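Local coordinates for protein cellulosomal scaffoldin (PDB 1TYJ) that is a type-II cohesin module of a cellulosomal scaffoldin and probably binds a dockerin module, so helping to assemble the cellulosome, at residues Gly1-Thr5 / Ala158-Pro164; Asn29-Tyr33 / Thr65-Gly69; Leu95-Arg99 / Asp148-Asn152; Glu120-Glu124 / Leu166-Lys170. All coordinates share one frame. Where two conformers were deposited one is given. Numbering follows the deposited sequence.

Contact 1: residues Gly1-Thr5 / Ala158-Pro164; sequences GSVLT and AYKVVQP. With EDO (1,2-ethanediol), chain B.
A parallel β pairing in the jelly-roll-like β sandwich of the cohesin joins segment 1-5, the start of strand 2-7, to segment 158-164, which holds the short strand 160-161; on its other side strand 2-7 runs antiparallel to strand 17-25. Both segments are extended and run 11° apart, in the register G1-Y159, S2-K160, V3-V161. A ladder of backbone bonds alternates sides: G1 N to A158 O (3.1 Å), K160 N to G1 O (3.1 Å), V3 N to K160 O (2.9 Å) and V162 N to V3 O (2.8 Å). Side chains alternate likewise. S2 and K160 share one face; V3 and V161, both t, share the other, where β-branched valines suit extended backbone and apolar packing against F131. V3 CG2 also lies 4.0 Å from Y159 CE1, while the Y159 hydroxyl bonds to T144. At the start, G1 N donates to ethanediol O1 (2.9 Å). Beyond the ladder a water bridges the segments, accepting from T5 N (2.9 Å), donating to V162 O (2.8 Å) and hydrogen-bonding T5 OG1 (2.7 Å).

Contact 2: residues Asn29-Tyr33 / Thr65-Gly69; sequences NFSGY and TLLQG
This is a buried packing contact, mostly of hydrocarbon side chains, between the start of strand 30-38 and the loop that follows strand 62-63; no hydrogen bond crosses it. The nearest CA atoms, those of S31 and L67, are 7.0 Å apart, so side chains must fill the gap. L67 does most of this. Its backbone takes left-handed helical angles (phi 63°, psi 31°), its CA-CB bond points at the strand, and its mt rotamer (chi1 -56°, chi2 178°) extends the branched end against the rings of F30 and Y33. There L67 CG lies 3.7 Å from F30 CE1, L67 CD1 meets the ring edge of Y33 at CD2 (3.6 Å), and L67 CD2 rests 3.6 Å from S31 O and 4.0 Å from G32 N. In the cohesin β sandwich these rings lie between two sheets: F30 and Y33 also touch V110 of strand 108-117, across from their own sheet, so bulky hydrophobic residues belong here. L66, also mt, adds CD1 at 4.1 Å from F30 CD1 and reaches V110 too. The loop backbone is held by polar partners, E105 accepting from L67 N and R90 donating to L67 O. On the strand, S31 turns its CA-CB bond away from the loop. G32 follows at phi 168° and psi 165°, where a CB would jam against the preceding carbonyl, so glycine fits.

Contact 3: residues Leu95-Arg99 / Asp148-Asn152; sequences LSAYR and DWDGN
R99 donates through NH1 to the carbonyl of W149 (NH1 to O 2.9 Å, 156° at the hydrogen), tying the module's one helix, 95-100, to a type I β turn, D148-G151, at the end of strand 144-148. The turn opens with an Asx turn: D148 OD1 accepts from D150 N (2.9 Å) and also from N152 N (2.9 Å), while D148 OD2 takes N152 ND2 (2.9 Å). A short acidic side chain suits this place because its two oxygens can collect several N-H groups. Within the turn G151 N bonds to D148 O (3.0 Å), and the positive phi of G151 (80°) favours glycine. D150 OD1 stands 4.1 Å from R99 NE, well out of the guanidinium plane, so this is an attraction of opposite charges, not a salt bridge, and R99 CD packs 3.4 Å from D150 OD1. Packing centres on W149 (chi1 71°, chi2 9°). Its edge meets the face of Y98 in a T-shaped stack, with the Y98 ring and the W149 six-membered ring 5.0 Å apart between centroids and their planes at 81°; the Y98 hydroxyl bonds to F30 O. One face of the indole receives the aliphatic part of R99, whose CG sits 3.5 Å from the five-membered-ring centroid, a CH-pi contact. L95 (mt) covers the turn backbone, placing CB 3.6 Å from W149 O and CD1 3.9 Å from G151 N.

Contact 4: residues Glu120-Glu124 / Leu166-Lys170; sequences EIPAE and LIYPK
Apolar side chains and carbonyl-to-carbon contacts join the loop 120-124, leading into strand 126-131, to the C-terminal strand 166-169; the end-to-end directions of the touching parts differ by 117°. I121 (chi1 -52°, chi2 -55°) faces the strand: its CD1 meets I167 CD1 at 3.9 Å and its CG2 meets P169 CD at 3.9 Å. I121 also touches V12 and I126, so a branched hydrocarbon suits this end of the β sandwich. The closest CA pair is I121-P169, 5.0 Å. Carbonyl-to-carbon contacts form the second group: I121 O lies 3.2 Å from P169 CG, P122 O 3.3 Å from P169 CD, and I121 CG2 3.5 Å from I167 O. Farther along, A123 O lies at the edge of the Y168 ring, 4.0 Å from Y168 CD2, and E124 O is 3.8 Å from L166 CD1. P169 has no N-H to offer and meets the loop through CG and CD, while its carbonyl accepts from K11; with no hydrogen bond between the segments, the contact rests on close van der Waals packing.

Overall arrangement
The contacts spread along the elongated sandwich. Contacts 2 and 3 share one end, their centres about 10 Å apart, and they touch directly: F30 of contact 2 accepts from the Y98 hydroxyl of contact 3. Contact 4 lies across the chain's centre, about 33 Å from contact 2 and 42 Å from contact 3 between centres. The centre of contact 1 is about 16 Å from that of contact 2 and about 24 Å from that of contact 4. Along the chain, contact 1 spans contacts 2 and 3, which follow in series, whereas contact 4 crosses both 1 and 3. Segment 158-164 leads almost directly into 166-170, so the C-terminal stretch passes from the sheet of strand 2-7 to that of strand 30-38, linking both sheets of the cohesin module.

Contact 1: residues Gly1-Thr5 / Ala158-Pro164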
loop_
_atom_site.group_PDB
_atom_site.type_symbol
_atom_site.label_atom_id
_atom_site.label_comp_id
_atom_site.label_asym_id
_atom_site.label_seq_id
_atom_site.Cartn_x
_atom_site.Cartn_y
_atom_site.Cartn_z
ATOM N N GLY A 1 9.549 -6.901 -12.375
ATOM C CA GLY A 1 9.603 -5.991 -11.161
ATOM C C GLY A 1 8.836 -6.582 -10.001
ATOM O O GLY A 1 8.452 -7.758 -10.009
ATOM N N SER A 2 8.604 -5.775 -8.972
ATOM C CA SER A 2 7.942 -6.299 -7.786
ATOM C C SER A 2 7.193 -5.206 -7.055
ATOM O O SER A 2 7.494 -4.039 -7.221
ATOM C CB SER A 2 8.932 -6.905 -6.767
ATOM O OG SER A 2 10.006 -6.043 -6.498
ATOM N N VAL A 3 6.206 -5.620 -6.270
ATOM C CA VAL A 3 5.685 -4.799 -5.175
ATOM C C VAL A 3 6.324 -5.399 -3.940
ATOM O O VAL A 3 6.333 -6.638 -3.764
ATOM C CB VAL A 3 4.148 -4.899 -5.094
ATOM C CG1 VAL A 3 3.644 -4.219 -3.808
ATOM C CG2 VAL A 3 3.510 -4.306 -6.343
ATOM N N LEU A 4 6.904 -4.556 -3.089
ATOM C CA LEU A 4 7.530 -5.098 -1.888
ATOM C C LEU A 4 7.480 -4.090 -0.770
ATOM O O LEU A 4 7.205 -2.902 -1.013
ATOM C CB LEU A 4 8.963 -5.535 -2.171
ATOM C CG LEU A 4 9.998 -4.445 -2.429
ATOM C CD1 LEU A 4 11.397 -5.085 -2.503
ATOM C CD2 LEU A 4 9.752 -3.659 -3.685
ATOM N N THR A 5 7.725 -4.563 0.448
ATOM C CA THR A 5 7.481 -3.720 1.636
ATOM C C THR A 5 8.605 -3.722 2.640
ATOM O O THR A 5 9.489 -4.579 2.599
ATOM C CB THR A 5 6.162 -4.125 2.349
ATOM O OG1 THR A 5 6.275 -5.439 2.956
ATOM C CG2 THR A 5 5.007 -4.130 1.351
ATOM N N ALA A 158 4.612 -10.088 -15.415
ATOM C CA ALA A 158 5.494 -8.902 -15.480
ATOM C C ALA A 158 6.083 -8.519 -14.120
ATOM O O ALA A 158 7.134 -7.826 -14.044
ATOM C CB ALA A 158 4.738 -7.741 -16.041
ATOM N N TYR A 159 5.360 -8.893 -13.063
ATOM C CA TYR A 159 5.796 -8.577 -11.710
ATOM C C TYR A 159 5.252 -9.528 -10.686
ATOM O O TYR A 159 4.293 -10.297 -10.930
ATOM C CB TYR A 159 5.479 -7.111 -11.321
ATOM C CG TYR A 159 4.039 -6.857 -11.018
ATOM C CD1 TYR A 159 3.589 -6.779 -9.698
ATOM C CD2 TYR A 159 3.118 -6.661 -12.052
ATOM C CE1 TYR A 159 2.258 -6.499 -9.428
ATOM C CE2 TYR A 159 1.763 -6.398 -11.798
ATOM C CZ TYR A 159 1.345 -6.317 -10.490
ATOM O OH TYR A 159 0.035 -6.066 -10.226
ATOM N N LYS A 160 5.894 -9.496 -9.528
ATOM C CA LYS A 160 5.495 -10.347 -8.419
ATOM C C LYS A 160 5.185 -9.481 -7.200
ATOM O O LYS A 160 5.686 -8.379 -7.081
ATOM C CB LYS A 160 6.623 -11.299 -8.046
ATOM C CG LYS A 160 7.847 -10.629 -7.440
ATOM C CD LYS A 160 8.883 -11.658 -6.990
ATOM C CE LYS A 160 10.320 -11.230 -7.326
ATOM N NZ LYS A 160 10.960 -10.361 -6.305
ATOM N N VAL A 161 4.351 -9.999 -6.318
ATOM C CA VAL A 161 4.037 -9.288 -5.076
ATOM C C VAL A 161 4.737 -10.014 -3.938
ATOM O O VAL A 161 4.443 -11.189 -3.666
ATOM C CB VAL A 161 2.496 -9.234 -4.858
ATOM C CG1 VAL A 161 2.121 -8.620 -3.492
ATOM C CG2 VAL A 161 1.828 -8.497 -6.013
ATOM N N VAL A 162 5.667 -9.335 -3.276
ATOM C CA VAL A 162 6.358 -9.926 -2.129
ATOM C C VAL A 162 5.568 -9.604 -0.872
ATOM O O VAL A 162 5.432 -8.448 -0.500
ATOM C CB VAL A 162 7.790 -9.439 -2.002
ATOM C CG1 VAL A 162 8.539 -10.186 -0.827
ATOM C CG2 VAL A 162 8.536 -9.639 -3.369
ATOM N N GLN A 163 5.019 -10.625 -0.232
ATOM C CA GLN A 163 4.097 -10.396 0.906
ATOM C C GLN A 163 4.856 -9.835 2.111
ATOM O O GLN A 163 6.006 -10.208 2.336
ATOM C CB GLN A 163 3.387 -11.732 1.271
ATOM C CG GLN A 163 2.393 -12.252 0.200
ATOM C CD GLN A 163 1.163 -11.346 0.026
ATOM O OE1 GLN A 163 0.809 -10.552 0.932
ATOM N NE2 GLN A 163 0.517 -11.449 -1.128
ATOM N N PRO A 164 4.224 -8.931 2.894
ATOM C CA PRO A 164 4.882 -8.403 4.085
ATOM C C PRO A 164 5.335 -9.453 5.100
ATOM O O PRO A 164 4.770 -10.592 5.188
ATOM C CB PRO A 164 3.807 -7.527 4.723
ATOM C CG PRO A 164 2.957 -7.049 3.511
ATOM C CD PRO A 164 2.900 -8.328 2.662
HETATM C C1 EDO B . 6.931 -4.764 -14.558
HETATM O O1 EDO B . 8.094 -4.814 -13.729
HETATM C C2 EDO B . 7.421 -4.612 -15.984
HETATM O O2 EDO B . 8.180 -3.395 -16.043
HETATM O O HOH W 1 7.216 -7.291 1.278
#

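Contact 2: residues Asn29-Tyr33 / Thr65-Gly69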
loop_
_atom_site.group_PDB
_atom_site.type_symbol
_atom_site.label_atom_id
_atom_site.label_comp_id
_atom_site.label_asym_id
_atom_site.label_seq_id
_atom_site.Cartn_x
_atom_site.Cartn_y
_atom_site.Cartn_z
ATOM N N ASN A 29 7.944 2.814 -16.302
ATOM C CA ASN A 29 7.044 3.936 -16.630
ATOM C C ASN A 29 5.794 3.942 -15.740
ATOM O O ASN A 29 4.692 4.285 -16.183
ATOM C CB ASN A 29 6.639 3.934 -18.115
ATOM C CG ASN A 29 7.823 4.030 -19.049
ATOM O OD1 ASN A 29 7.756 3.570 -20.210
ATOM N ND2 ASN A 29 8.904 4.662 -18.576
ATOM N N PHE A 30 6.007 3.570 -14.473
ATOM C CA PHE A 30 4.937 3.481 -13.473
ATOM C C PHE A 30 4.091 4.753 -13.360
ATOM O O PHE A 30 4.609 5.864 -13.076
ATOM C CB PHE A 30 5.605 3.189 -12.116
ATOM C CG PHE A 30 4.655 3.142 -10.963
ATOM C CD1 PHE A 30 4.766 4.067 -9.924
ATOM C CD2 PHE A 30 3.657 2.146 -10.896
ATOM C CE1 PHE A 30 3.907 4.005 -8.790
ATOM C CE2 PHE A 30 2.783 2.087 -9.790
ATOM C CZ PHE A 30 2.916 3.046 -8.722
ATOM N N SER A 31 2.767 4.580 -13.456
ATOM C CA SER A 31 1.859 5.742 -13.409
ATOM C C SER A 31 0.762 5.643 -12.335
ATOM O O SER A 31 -0.006 6.601 -12.148
ATOM C CB SER A 31 1.160 5.968 -14.772
ATOM O OG SER A 31 0.174 4.931 -14.903
ATOM N N GLY A 32 0.652 4.504 -11.657
ATOM C CA GLY A 32 -0.395 4.388 -10.663
ATOM C C GLY A 32 -0.617 2.985 -10.167
ATOM O O GLY A 32 -0.157 2.016 -10.781
ATOM N N TYR A 33 -1.324 2.868 -9.054
ATOM C CA TYR A 33 -1.579 1.532 -8.459
ATOM C C TYR A 33 -2.933 1.523 -7.808
ATOM O O TYR A 33 -3.522 2.585 -7.519
ATOM C CB TYR A 33 -0.523 1.171 -7.372
ATOM C CG TYR A 33 -0.706 2.014 -6.121
ATOM C CD1 TYR A 33 -1.529 1.570 -5.085
ATOM C CD2 TYR A 33 -0.152 3.300 -6.019
ATOM C CE1 TYR A 33 -1.797 2.364 -3.958
ATOM C CE2 TYR A 33 -0.402 4.112 -4.875
ATOM C CZ TYR A 33 -1.239 3.632 -3.862
ATOM O OH TYR A 33 -1.490 4.386 -2.740
ATOM N N THR A 65 7.305 8.639 -2.028
ATOM C CA THR A 65 7.979 9.653 -2.843
ATOM C C THR A 65 7.528 9.630 -4.310
ATOM O O THR A 65 7.694 10.625 -5.031
ATOM C CB THR A 65 9.498 9.487 -2.786
ATOM O OG1 THR A 65 9.810 8.195 -3.260
ATOM C CG2 THR A 65 9.990 9.542 -1.342
ATOM N N LEU A 66 6.994 8.489 -4.772
ATOM C CA LEU A 66 6.492 8.411 -6.143
ATOM C C LEU A 66 5.063 8.955 -6.267
ATOM O O LEU A 66 4.354 9.141 -5.267
ATOM C CB LEU A 66 6.503 6.940 -6.629
ATOM C CG LEU A 66 7.889 6.275 -6.642
ATOM C CD1 LEU A 66 7.828 4.908 -7.386
ATOM C CD2 LEU A 66 8.953 7.191 -7.233
ATOM N N LEU A 67 4.641 9.197 -7.513
ATOM C CA LEU A 67 3.283 9.710 -7.776
ATOM C C LEU A 67 3.080 11.094 -7.155
ATOM O O LEU A 67 1.977 11.487 -6.776
ATOM C CB LEU A 67 2.223 8.689 -7.325
ATOM C CG LEU A 67 2.385 7.300 -7.964
ATOM C CD1 LEU A 67 1.311 6.335 -7.410
ATOM C CD2 LEU A 67 2.354 7.379 -9.502
ATOM N N GLN A 68 4.177 11.860 -7.085
ATOM C CA GLN A 68 4.143 13.196 -6.467
ATOM C C GLN A 68 4.388 14.302 -7.482
ATOM O O GLN A 68 4.350 15.465 -7.117
ATOM C CB GLN A 68 5.134 13.298 -5.284
ATOM C CG GLN A 68 4.740 12.332 -4.149
ATOM C CD GLN A 68 3.342 12.604 -3.555
ATOM O OE1 GLN A 68 2.536 11.676 -3.337
ATOM N NE2 GLN A 68 3.065 13.875 -3.242
ATOM N N GLY A 69 4.570 13.926 -8.746
ATOM C CA GLY A 69 4.680 14.891 -9.838
ATOM C C GLY A 69 3.369 15.623 -10.121
ATOM O O GLY A 69 2.272 15.152 -9.753
#

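Contact 3: residues Leu95-Arg99 / Asp148-Asn152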
loop_
_atom_site.group_PDB
_atom_site.type_symbol
_atom_site.label_atom_id
_atom_site.label_comp_id
_atom_site.label_asym_id
_atom_site.label_seq_id
_atom_site.Cartn_x
_atom_site.Cartn_y
_atom_site.Cartn_z
ATOM N N LEU A 95 -1.523 11.706 -18.086
ATOM C CA LEU A 95 -0.420 10.862 -18.554
ATOM C C LEU A 95 0.401 11.554 -19.634
ATOM O O LEU A 95 1.627 11.318 -19.738
ATOM C CB LEU A 95 -0.921 9.531 -19.076
ATOM C CG LEU A 95 -1.584 8.605 -18.044
ATOM C CD1 LEU A 95 -2.083 7.291 -18.735
ATOM C CD2 LEU A 95 -0.677 8.339 -16.800
ATOM N N SER A 96 -0.251 12.391 -20.444
ATOM C CA SER A 96 0.491 13.084 -21.511
ATOM C C SER A 96 1.524 14.019 -20.866
ATOM O O SER A 96 2.684 14.078 -21.321
ATOM C CB SER A 96 -0.459 13.837 -22.468
ATOM O OG SER A 96 -0.915 15.016 -21.878
ATOM N N ALA A 97 1.140 14.731 -19.796
ATOM C CA ALA A 97 2.104 15.638 -19.133
ATOM C C ALA A 97 3.230 14.845 -18.478
ATOM O O ALA A 97 4.407 15.242 -18.508
ATOM C CB ALA A 97 1.421 16.534 -18.125
ATOM N N TYR A 98 2.874 13.710 -17.894
ATOM C CA TYR A 98 3.827 12.787 -17.284
ATOM C C TYR A 98 4.838 12.290 -18.327
ATOM O O TYR A 98 6.048 12.351 -18.111
ATOM C CB TYR A 98 3.059 11.633 -16.604
ATOM C CG TYR A 98 3.913 10.578 -15.910
ATOM C CD1 TYR A 98 5.197 10.903 -15.371
ATOM C CD2 TYR A 98 3.439 9.261 -15.774
ATOM C CE1 TYR A 98 5.974 9.944 -14.772
ATOM C CE2 TYR A 98 4.180 8.299 -15.146
ATOM C CZ TYR A 98 5.465 8.656 -14.628
ATOM O OH TYR A 98 6.196 7.659 -14.042
ATOM N N ARG A 99 4.354 11.865 -19.484
ATOM C CA ARG A 99 5.228 11.348 -20.522
ATOM C C ARG A 99 6.160 12.452 -20.982
ATOM O O ARG A 99 7.330 12.187 -21.261
ATOM C CB ARG A 99 4.440 10.809 -21.719
ATOM C CG ARG A 99 3.754 9.483 -21.448
ATOM C CD ARG A 99 3.123 8.835 -22.687
ATOM N NE ARG A 99 2.169 9.706 -23.396
ATOM C CZ ARG A 99 0.831 9.690 -23.229
ATOM N NH1 ARG A 99 0.267 8.843 -22.375
ATOM N NH2 ARG A 99 0.044 10.524 -23.922
ATOM N N ASP A 148 1.179 1.642 -16.362
ATOM C CA ASP A 148 2.281 2.452 -16.914
ATOM C C ASP A 148 1.743 3.744 -17.554
ATOM O O ASP A 148 0.517 3.993 -17.563
ATOM C CB ASP A 148 3.162 1.625 -17.864
ATOM C CG ASP A 148 2.536 1.455 -19.267
ATOM O OD1 ASP A 148 1.441 2.050 -19.531
ATOM O OD2 ASP A 148 3.159 0.722 -20.086
ATOM N N TRP A 149 2.651 4.594 -18.052
ATOM C CA TRP A 149 2.233 5.889 -18.521
ATOM C C TRP A 149 1.589 5.932 -19.897
ATOM O O TRP A 149 1.268 7.015 -20.392
ATOM C CB TRP A 149 3.347 6.918 -18.376
ATOM C CG TRP A 149 4.517 6.797 -19.308
ATOM C CD1 TRP A 149 4.661 5.983 -20.408
ATOM C CD2 TRP A 149 5.723 7.552 -19.208
ATOM N NE1 TRP A 149 5.907 6.210 -21.006
ATOM C CE2 TRP A 149 6.556 7.178 -20.287
ATOM C CE3 TRP A 149 6.161 8.544 -18.324
ATOM C CZ2 TRP A 149 7.830 7.750 -20.489
ATOM C CZ3 TRP A 149 7.442 9.110 -18.533
ATOM C CH2 TRP A 149 8.249 8.695 -19.595
ATOM N N ASP A 150 1.383 4.754 -20.487
ATOM C CA ASP A 150 0.585 4.644 -21.728
ATOM C C ASP A 150 -0.791 4.093 -21.420
ATOM O O ASP A 150 -1.609 3.919 -22.335
ATOM C CB ASP A 150 1.298 3.768 -22.766
ATOM C CG ASP A 150 2.599 4.434 -23.281
ATOM O OD1 ASP A 150 2.574 5.649 -23.591
ATOM O OD2 ASP A 150 3.656 3.756 -23.321
ATOM N N GLY A 151 -1.067 3.840 -20.139
ATOM C CA GLY A 151 -2.342 3.240 -19.729
ATOM C C GLY A 151 -2.385 1.737 -19.910
ATOM O O GLY A 151 -3.475 1.186 -19.978
ATOM N N ASN A 152 -1.216 1.069 -20.002
ATOM C CA ASN A 152 -1.156 -0.388 -19.927
ATOM C C ASN A 152 -1.269 -0.874 -18.513
ATOM O O ASN A 152 -0.729 -0.235 -17.591
ATOM C CB ASN A 152 0.146 -0.943 -20.500
ATOM C CG ASN A 152 0.325 -0.607 -21.975
ATOM O OD1 ASN A 152 -0.496 -0.994 -22.813
ATOM N ND2 ASN A 152 1.420 0.068 -22.300
#

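Contact 4: residues Glu120-Glu124 / Leu166-Lys170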
loop_
_atom_site.group_PDB
_atom_site.type_symbol
_atom_site.label_atom_id
_atom_site.label_comp_id
_atom_site.label_asym_id
_atom_site.label_seq_id
_atom_site.Cartn_x
_atom_site.Cartn_y
_atom_site.Cartn_z
ATOM N N GLU A 120 -1.693 -7.522 22.622
ATOM C CA GLU A 120 -0.381 -8.162 22.628
ATOM C C GLU A 120 -0.206 -9.170 21.480
ATOM O O GLU A 120 -1.035 -10.061 21.277
ATOM C CB GLU A 120 -0.138 -8.829 23.981
ATOM C CG GLU A 120 1.258 -9.462 24.116
ATOM C CD GLU A 120 1.462 -10.181 25.441
ATOM O OE1 GLU A 120 0.827 -9.802 26.458
ATOM O OE2 GLU A 120 2.280 -11.126 25.476
ATOM N N ILE A 121 0.871 -8.992 20.719
ATOM C CA ILE A 121 1.160 -9.928 19.602
ATOM C C ILE A 121 1.615 -11.269 20.174
ATOM O O ILE A 121 2.431 -11.308 21.085
ATOM C CB ILE A 121 2.268 -9.360 18.678
ATOM C CG1 ILE A 121 1.935 -7.915 18.230
ATOM C CG2 ILE A 121 2.559 -10.318 17.486
ATOM C CD1 ILE A 121 0.558 -7.751 17.543
ATOM N N PRO A 122 1.086 -12.378 19.625
ATOM C CA PRO A 122 1.494 -13.726 20.072
ATOM C C PRO A 122 2.997 -13.936 19.834
ATOM O O PRO A 122 3.556 -13.370 18.891
ATOM C CB PRO A 122 0.715 -14.644 19.145
ATOM C CG PRO A 122 -0.355 -13.811 18.513
ATOM C CD PRO A 122 0.093 -12.397 18.538
ATOM N N ALA A 123 3.644 -14.771 20.656
ATOM C CA ALA A 123 5.103 -15.008 20.558
ATOM C C ALA A 123 5.558 -15.428 19.159
ATOM O O ALA A 123 6.637 -15.032 18.744
ATOM C CB ALA A 123 5.567 -16.058 21.585
ATOM N N GLU A 124 4.730 -16.177 18.433
ATOM C CA GLU A 124 5.132 -16.646 17.089
ATOM C C GLU A 124 5.057 -15.532 16.016
ATOM O O GLU A 124 5.460 -15.756 14.849
ATOM C CB GLU A 124 4.275 -17.831 16.632
ATOM C CG GLU A 124 2.782 -17.497 16.378
ATOM C CD GLU A 124 1.909 -17.627 17.625
ATOM O OE1 GLU A 124 0.685 -17.669 17.426
ATOM O OE2 GLU A 124 2.422 -17.676 18.779
ATOM N N LEU A 166 6.662 -10.427 9.277
ATOM C CA LEU A 166 5.991 -10.531 10.562
ATOM C C LEU A 166 6.351 -9.418 11.542
ATOM O O LEU A 166 7.403 -8.772 11.440
ATOM C CB LEU A 166 6.367 -11.869 11.219
ATOM C CG LEU A 166 6.219 -13.152 10.408
ATOM C CD1 LEU A 166 6.279 -14.366 11.375
ATOM C CD2 LEU A 166 5.044 -13.252 9.539
ATOM N N ILE A 167 5.469 -9.234 12.518
ATOM C CA ILE A 167 5.769 -8.431 13.684
ATOM C C ILE A 167 5.646 -9.344 14.918
ATOM O O ILE A 167 4.958 -10.384 14.893
ATOM C CB ILE A 167 4.815 -7.194 13.806
ATOM C CG1 ILE A 167 3.343 -7.629 13.825
ATOM C CG2 ILE A 167 5.134 -6.203 12.661
ATOM C CD1 ILE A 167 2.340 -6.511 14.278
ATOM N N TYR A 168 6.352 -8.950 15.957
ATOM C CA TYR A 168 6.519 -9.748 17.168
ATOM C C TYR A 168 6.320 -8.885 18.404
ATOM O O TYR A 168 6.506 -7.664 18.341
ATOM C CB TYR A 168 7.947 -10.255 17.197
ATOM C CG TYR A 168 8.325 -11.115 16.010
ATOM C CD1 TYR A 168 9.031 -10.575 14.929
ATOM C CD2 TYR A 168 7.982 -12.478 15.980
ATOM C CE1 TYR A 168 9.366 -11.385 13.836
ATOM C CE2 TYR A 168 8.316 -13.267 14.904
ATOM C CZ TYR A 168 9.024 -12.731 13.847
ATOM O OH TYR A 168 9.361 -13.555 12.774
ATOM N N PRO A 169 5.973 -9.510 19.539
ATOM C CA PRO A 169 5.845 -8.729 20.766
ATOM C C PRO A 169 7.188 -8.302 21.338
ATOM O O PRO A 169 8.174 -9.048 21.226
ATOM C CB PRO A 169 5.167 -9.712 21.737
ATOM C CG PRO A 169 5.648 -11.096 21.253
ATOM C CD PRO A 169 5.655 -10.943 19.738
ATOM N N LYS A 170 7.233 -7.133 21.974
ATOM C CA LYS A 170 8.391 -6.750 22.772
ATOM C C LYS A 170 8.484 -7.661 23.988
ATOM O O LYS A 170 9.574 -7.984 24.468
ATOM C CB LYS A 170 8.243 -5.305 23.232
ATOM C CG LYS A 170 9.006 -4.329 22.381
ATOM C CD LYS A 170 8.431 -2.939 22.539
ATOM C CE LYS A 170 9.311 -1.856 21.923
ATOM N NZ LYS A 170 8.674 -0.490 22.052
ATOM O OXT LYS A 170 7.448 -8.112 24.489
#